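Long-range contact in TssK (Serratia sp. FS14, PDB 5Y0E), which probably serves as a trimeric baseplate component of the bacterial type VI secretion system, linking the baseplate to the membrane complex: residues A[329-340]-A[418-427]. Sequence-based numbering, arbitrary orientation.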
ATOM      1  N   LEU A 329     -22.329 -24.234   7.600  1.00 94.73           N
ATOM      2  CA  LEU A 329     -23.074 -22.991   7.669  1.00 89.41           C
ATOM      3  C   LEU A 329     -22.326 -21.902   6.916  1.00 87.94           C
ATOM      4  O   LEU A 329     -21.117 -21.729   7.105  1.00 88.88           O
ATOM      5  CB  LEU A 329     -23.298 -22.566   9.118  1.00 91.04           C
ATOM      6  CG  LEU A 329     -24.024 -21.232   9.224  1.00 85.87           C
ATOM      7  CD1 LEU A 329     -25.439 -21.403   8.758  1.00 82.24           C
ATOM      8  CD2 LEU A 329     -23.994 -20.715  10.639  1.00 89.68           C
ATOM      9  N   ASN A 330     -23.047 -21.179   6.059  1.00 84.65           N
ATOM     10  CA  ASN A 330     -22.532 -19.994   5.391  1.00 81.17           C
ATOM     11  C   ASN A 330     -23.519 -18.855   5.569  1.00 76.74           C
ATOM     12  O   ASN A 330     -24.705 -19.061   5.829  1.00 75.39           O
ATOM     13  CB  ASN A 330     -22.296 -20.217   3.894  1.00 76.89           C
ATOM     14  CG  ASN A 330     -21.151 -21.154   3.618  1.00 76.50           C
ATOM     15  OD1 ASN A 330     -20.010 -20.732   3.454  1.00 72.94           O
ATOM     16  ND2 ASN A 330     -21.452 -22.443   3.560  1.00 81.84           N
ATOM     17  N   VAL A 331     -23.017 -17.642   5.408  1.00 72.87           N
ATOM     18  CA  VAL A 331     -23.831 -16.453   5.564  1.00 74.92           C
ATOM     19  C   VAL A 331     -23.561 -15.541   4.387  1.00 74.14           C
ATOM     20  O   VAL A 331     -22.408 -15.190   4.117  1.00 73.27           O
ATOM     21  CB  VAL A 331     -23.545 -15.734   6.886  1.00 76.88           C
ATOM     22  CG1 VAL A 331     -24.096 -14.338   6.845  1.00 80.12           C
ATOM     23  CG2 VAL A 331     -24.184 -16.491   8.004  1.00 80.37           C
ATOM     24  N   ALA A 332     -24.614 -15.167   3.690  1.00 74.04           N
ATOM     25  CA  ALA A 332     -24.537 -14.263   2.553  1.00 73.01           C
ATOM     26  C   ALA A 332     -25.199 -12.965   2.977  1.00 76.14           C
ATOM     27  O   ALA A 332     -26.423 -12.837   2.924  1.00 78.24           O
ATOM     28  CB  ALA A 332     -25.218 -14.859   1.325  1.00 71.25           C
ATOM     29  N   THR A 333     -24.431 -11.964   3.328  1.00 79.55           N
ATOM     30  CA  THR A 333     -25.064 -10.728   3.684  1.00 78.80           C
ATOM     31  C   THR A 333     -25.540 -10.098   2.413  1.00 79.90           C
ATOM     32  O   THR A 333     -24.865 -10.136   1.428  1.00 81.95           O
ATOM     33  CB  THR A 333     -24.088  -9.786   4.369  1.00 81.44           C
ATOM     34  OG1 THR A 333     -23.319  -9.094   3.387  1.00 86.82           O
ATOM     35  CG2 THR A 333     -23.160 -10.567   5.255  1.00 79.53           C
ATOM     36  N   VAL A 334     -26.688  -9.461   2.433  1.00 83.24           N
ATOM     37  CA  VAL A 334     -27.157  -8.758   1.260  1.00 83.38           C
ATOM     38  C   VAL A 334     -26.873  -7.307   1.516  1.00 87.87           C
ATOM     39  O   VAL A 334     -26.969  -6.857   2.637  1.00 92.84           O
ATOM     40  CB  VAL A 334     -28.641  -8.908   1.107  1.00 85.98           C
ATOM     41  CG1 VAL A 334     -28.997 -10.358   1.243  1.00 90.79           C
ATOM     42  CG2 VAL A 334     -29.317  -8.124   2.198  1.00 95.14           C
ATOM     43  N   GLN A 335     -26.554  -6.543   0.488  1.00 92.22           N
ATOM     44  CA  GLN A 335     -26.196  -5.143   0.716  1.00 96.58           C
ATOM     45  C   GLN A 335     -27.305  -4.132   0.691  1.00 98.44           C
ATOM     46  O   GLN A 335     -27.036  -2.953   0.566  1.00 98.84           O
ATOM     47  CB  GLN A 335     -25.157  -4.699  -0.296  1.00 96.85           C
ATOM     48  CG  GLN A 335     -25.731  -4.497  -1.675  1.00 90.39           C
ATOM     49  CD  GLN A 335     -24.725  -3.947  -2.655  1.00 84.57           C
ATOM     50  OE1 GLN A 335     -24.362  -2.777  -2.594  1.00 81.14           O
ATOM     51  NE2 GLN A 335     -24.275  -4.794  -3.581  1.00 80.15           N
ATOM     52  N   ASP A 336     -28.538  -4.575   0.848  1.00 98.93           N
ATOM     53  CA  ASP A 336     -29.650  -3.665   0.775  1.00101.12           C
ATOM     54  C   ASP A 336     -30.883  -4.272   1.360  1.00103.55           C
ATOM     55  O   ASP A 336     -31.023  -5.474   1.407  1.00103.68           O
ATOM     56  CB  ASP A 336     -29.945  -3.422  -0.695  1.00103.41           C
ATOM     57  CG  ASP A 336     -30.658  -2.153  -0.929  1.00106.26           C
ATOM     58  OD1 ASP A 336     -31.617  -1.897  -0.206  1.00107.34           O
ATOM     59  OD2 ASP A 336     -30.264  -1.403  -1.828  1.00107.92           O
ATOM     60  N   THR A 337     -31.791  -3.442   1.824  1.00104.13           N
ATOM     61  CA  THR A 337     -33.051  -3.952   2.303  1.00105.74           C
ATOM     62  C   THR A 337     -34.012  -4.065   1.121  1.00106.71           C
ATOM     63  O   THR A 337     -35.019  -4.754   1.197  1.00107.35           O
ATOM     64  CB  THR A 337     -33.664  -3.046   3.357  1.00107.11           C
ATOM     65  OG1 THR A 337     -33.725  -1.704   2.863  1.00105.10           O
ATOM     66  CG2 THR A 337     -32.820  -3.076   4.603  1.00108.52           C
ATOM     67  N   LYS A 338     -33.703  -3.375   0.029  1.00107.14           N
ATOM     68  CA  LYS A 338     -34.521  -3.421  -1.154  1.00106.20           C
ATOM     69  C   LYS A 338     -34.181  -4.679  -1.906  1.00107.54           C
ATOM     70  O   LYS A 338     -35.041  -5.315  -2.499  1.00107.01           O
ATOM     71  CB  LYS A 338     -34.229  -2.218  -2.048  1.00107.23           C
ATOM     72  CG  LYS A 338     -34.650  -0.887  -1.455  1.00108.45           C
ATOM     73  CD  LYS A 338     -34.312   0.269  -2.378  1.00107.77           C
ATOM     74  CE  LYS A 338     -34.760   1.598  -1.785  1.00105.25           C
ATOM     75  NZ  LYS A 338     -34.416   2.746  -2.666  1.00105.16           N
ATOM     76  N   MET A 339     -32.923  -5.054  -1.829  1.00102.53           N
ATOM     77  CA  MET A 339     -32.420  -6.223  -2.500  1.00 98.20           C
ATOM     78  C   MET A 339     -33.320  -7.450  -2.462  1.00 94.96           C
ATOM     79  O   MET A 339     -33.421  -8.196  -3.414  1.00 94.23           O
ATOM     80  CB  MET A 339     -31.113  -6.600  -1.848  1.00 97.10           C
ATOM     81  CG  MET A 339     -29.902  -6.343  -2.696  1.00 98.18           C
ATOM     82  SD  MET A 339     -28.956  -7.851  -2.779  1.00106.45           S
ATOM     83  CE  MET A 339     -28.233  -7.604  -4.380  1.00 87.47           C
ATOM     84  N   MET A 340     -33.974  -7.666  -1.351  1.00 93.71           N
ATOM     85  CA  MET A 340     -34.773  -8.858  -1.211  1.00 92.12           C
ATOM     86  C   MET A 340     -36.147  -8.804  -1.834  1.00 95.23           C
ATOM     87  O   MET A 340     -36.906  -9.743  -1.722  1.00 99.95           O
ATOM     88  CB  MET A 340     -34.881  -9.235   0.244  1.00 92.02           C
ATOM     89  CG  MET A 340     -33.533  -9.450   0.877  1.00 94.16           C
ATOM     90  SD  MET A 340     -33.248 -11.188   1.112  1.00 93.83           S
ATOM     91  CE  MET A 340     -32.190 -11.189   2.524  1.00 99.33           C
ATOM     92  N   MET A 418     -37.242 -13.168   5.714  1.00105.73           N
ATOM     93  CA  MET A 418     -36.055 -12.827   4.977  1.00105.14           C
ATOM     94  C   MET A 418     -36.091 -11.376   4.522  1.00104.18           C
ATOM     95  O   MET A 418     -35.155 -10.642   4.797  1.00105.04           O
ATOM     96  CB  MET A 418     -35.891 -13.729   3.763  1.00104.59           C
ATOM     97  CG  MET A 418     -35.283 -15.091   4.054  1.00103.93           C
ATOM     98  SD  MET A 418     -33.518 -15.055   4.268  1.00 92.59           S
ATOM     99  CE  MET A 418     -33.123 -13.458   3.602  1.00 87.35           C
ATOM    100  N   GLU A 419     -37.169 -10.986   3.842  1.00103.45           N
ATOM    101  CA  GLU A 419     -37.351  -9.631   3.303  1.00103.18           C
ATOM    102  C   GLU A 419     -36.949  -8.530   4.260  1.00103.62           C
ATOM    103  O   GLU A 419     -36.372  -7.540   3.871  1.00103.56           O
ATOM    104  CB  GLU A 419     -38.783  -9.428   2.839  1.00104.12           C
ATOM    105  CG  GLU A 419     -39.178 -10.289   1.656  1.00105.71           C
ATOM    106  CD  GLU A 419     -40.076  -9.559   0.682  1.00107.72           C
ATOM    107  OE1 GLU A 419     -40.964 -10.197   0.084  1.00106.78           O
ATOM    108  OE2 GLU A 419     -39.889  -8.341   0.510  1.00108.48           O
ATOM    109  N   LYS A 420     -37.296  -8.712   5.516  1.00104.40           N
ATOM    110  CA  LYS A 420     -36.901  -7.811   6.581  1.00103.19           C
ATOM    111  C   LYS A 420     -35.579  -8.202   7.218  1.00100.13           C
ATOM    112  O   LYS A 420     -35.164  -7.563   8.184  1.00 99.79           O
ATOM    113  CB  LYS A 420     -37.998  -7.758   7.647  1.00107.44           C
ATOM    114  CG  LYS A 420     -39.309  -7.139   7.169  1.00112.43           C
ATOM    115  CD  LYS A 420     -39.791  -6.042   8.107  1.00111.96           C
ATOM    116  CE  LYS A 420     -40.619  -6.606   9.260  1.00114.13           C
ATOM    117  NZ  LYS A 420     -40.507  -5.848  10.541  1.00111.53           N
ATOM    118  N   SER A 421     -34.912  -9.230   6.721  1.00101.21           N
ATOM    119  CA  SER A 421     -33.595  -9.573   7.231  1.00100.45           C
ATOM    120  C   SER A 421     -32.516  -8.977   6.342  1.00 96.65           C
ATOM    121  O   SER A 421     -32.785  -8.406   5.285  1.00 99.16           O
ATOM    122  CB  SER A 421     -33.415 -11.083   7.341  1.00100.77           C
ATOM    123  OG  SER A 421     -32.303 -11.373   8.170  1.00102.80           O
ATOM    124  N   SER A 422     -31.276  -9.110   6.791  1.00 93.10           N
ATOM    125  CA  SER A 422     -30.151  -8.499   6.101  1.00 91.37           C
ATOM    126  C   SER A 422     -29.097  -9.513   5.682  1.00 92.35           C
ATOM    127  O   SER A 422     -27.989  -9.114   5.301  1.00 92.63           O
ATOM    128  CB  SER A 422     -29.513  -7.426   6.980  1.00 93.96           C
ATOM    129  OG  SER A 422     -29.019  -8.000   8.176  1.00 92.53           O
ATOM    130  N   ALA A 423     -29.414 -10.801   5.707  1.00 88.64           N
ATOM    131  CA  ALA A 423     -28.431 -11.799   5.328  1.00 81.38           C
ATOM    132  C   ALA A 423     -29.121 -13.137   5.208  1.00 83.61           C
ATOM    133  O   ALA A 423     -30.016 -13.449   5.993  1.00 89.02           O
ATOM    134  CB  ALA A 423     -27.299 -11.893   6.352  1.00 82.73           C
ATOM    135  N   PHE A 424     -28.704 -13.915   4.225  1.00 82.77           N
ATOM    136  CA  PHE A 424     -29.136 -15.292   4.146  1.00 76.95           C
ATOM    137  C   PHE A 424     -28.257 -16.148   5.035  1.00 74.90           C
ATOM    138  O   PHE A 424     -27.055 -15.911   5.170  1.00 71.05           O
ATOM    139  CB  PHE A 424     -29.042 -15.824   2.721  1.00 75.90           C
ATOM    140  CG  PHE A 424     -29.998 -15.197   1.751  1.00 74.31           C
ATOM    141  CD1 PHE A 424     -29.677 -14.023   1.101  1.00 73.63           C
ATOM    142  CD2 PHE A 424     -31.189 -15.821   1.439  1.00 71.68           C
ATOM    143  CE1 PHE A 424     -30.540 -13.474   0.187  1.00 72.85           C
ATOM    144  CE2 PHE A 424     -32.050 -15.273   0.533  1.00 67.65           C
ATOM    145  CZ  PHE A 424     -31.723 -14.105  -0.101  1.00 71.98           C
ATOM    146  N   ALA A 425     -28.860 -17.162   5.625  1.00 77.79           N
ATOM    147  CA  ALA A 425     -28.112 -18.206   6.296  1.00 82.12           C
ATOM    148  C   ALA A 425     -28.366 -19.513   5.570  1.00 79.21           C
ATOM    149  O   ALA A 425     -29.513 -19.836   5.249  1.00 77.84           O
ATOM    150  CB  ALA A 425     -28.501 -18.320   7.767  1.00 90.30           C
ATOM    151  N   LEU A 426     -27.299 -20.247   5.295  1.00 79.24           N
ATOM    152  CA  LEU A 426     -27.389 -21.518   4.597  1.00 76.07           C
ATOM    153  C   LEU A 426     -26.635 -22.559   5.398  1.00 77.89           C
ATOM    154  O   LEU A 426     -25.466 -22.359   5.734  1.00 78.36           O
ATOM    155  CB  LEU A 426     -26.809 -21.444   3.183  1.00 73.01           C
ATOM    156  CG  LEU A 426     -27.320 -20.385   2.207  1.00 73.18           C
ATOM    157  CD1 LEU A 426     -26.595 -19.070   2.370  1.00 68.68           C
ATOM    158  CD2 LEU A 426     -27.187 -20.895   0.787  1.00 71.70           C
ATOM    159  N   HIS A 427     -27.297 -23.679   5.666  1.00 77.57           N
ATOM    160  CA  HIS A 427     -26.722 -24.804   6.385  1.00 83.96           C
ATOM    161  C   HIS A 427     -26.987 -26.035   5.560  1.00 82.36           C
ATOM    162  O   HIS A 427     -28.079 -26.220   5.077  1.00 82.19           O
ATOM    163  CB  HIS A 427     -27.380 -24.972   7.736  1.00 89.37           C
ATOM    164  CG  HIS A 427     -26.892 -26.158   8.499  1.00 90.98           C
ATOM    165  ND1 HIS A 427     -27.394 -27.421   8.307  1.00 96.06           N
ATOM    166  CD2 HIS A 427     -25.952 -26.270   9.463  1.00 90.45           C
ATOM    167  CE1 HIS A 427     -26.783 -28.263   9.118  1.00 94.27           C
ATOM    168  NE2 HIS A 427     -25.905 -27.588   9.833  1.00 91.70           N
TER
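The Phe424 ring has the methyl end of Met340 over one face, with CE 4.1 Å from the ring centroid and 27° off the ring normal, which fits a CH-pi contact. Met418 CE is modelled over the same face, offset toward the rim, but the two methyls sit too close to each other, so the position of each is doubtful. The sulfur of Met340 approaches obliquely, 43° off the normal, and SD reaches Phe424 CZ at 3.5 Å, so the pair also meets the geometry of a Met-aromatic contact. At the edge, in the ring plane, sits Ala332 O, while Val334 CG1 comes in obliquely, 3.6 Å from Phe424 CE1. With CG1 anti to the carbonyl carbon (chi1 -49°), one methyl of Val334 turns to the ring and the other, CG2, rests 3.5 Å from Ser422 O.

Backbone pairing holds Phe424 beside Ala332. Strands 329-333 and 423-427 run antiparallel, and two hydrogen-bonded pairs join them. In one, Asn330 N gives a nearly straight bond to Leu426 O at 2.7 Å and Leu426 N returns one to Asn330 O; in the other, Ala332 and Phe424 exchange bonds, with Phe424 N 2.8 Å from Ala332 O. A fifth bond, Val334 N to Ser422 O at 3.2 Å, carries the pairing one step past the strand. Asn330, Ala332, Phe424 and Leu426 share one sheet face; on the other, Val331 CG1 meets Ala423 CB at 4.1 Å.

The pair belongs to the interior of an antiparallel sheet: strand 317-324 flanks 329-333 and strand 366-370 flanks 423-428. Phe345 and Phe439, from strands 343-350 and 436-443, extend the aromatic cluster around Phe424, and helices 339-342 and 414-419 bring in the two methionines.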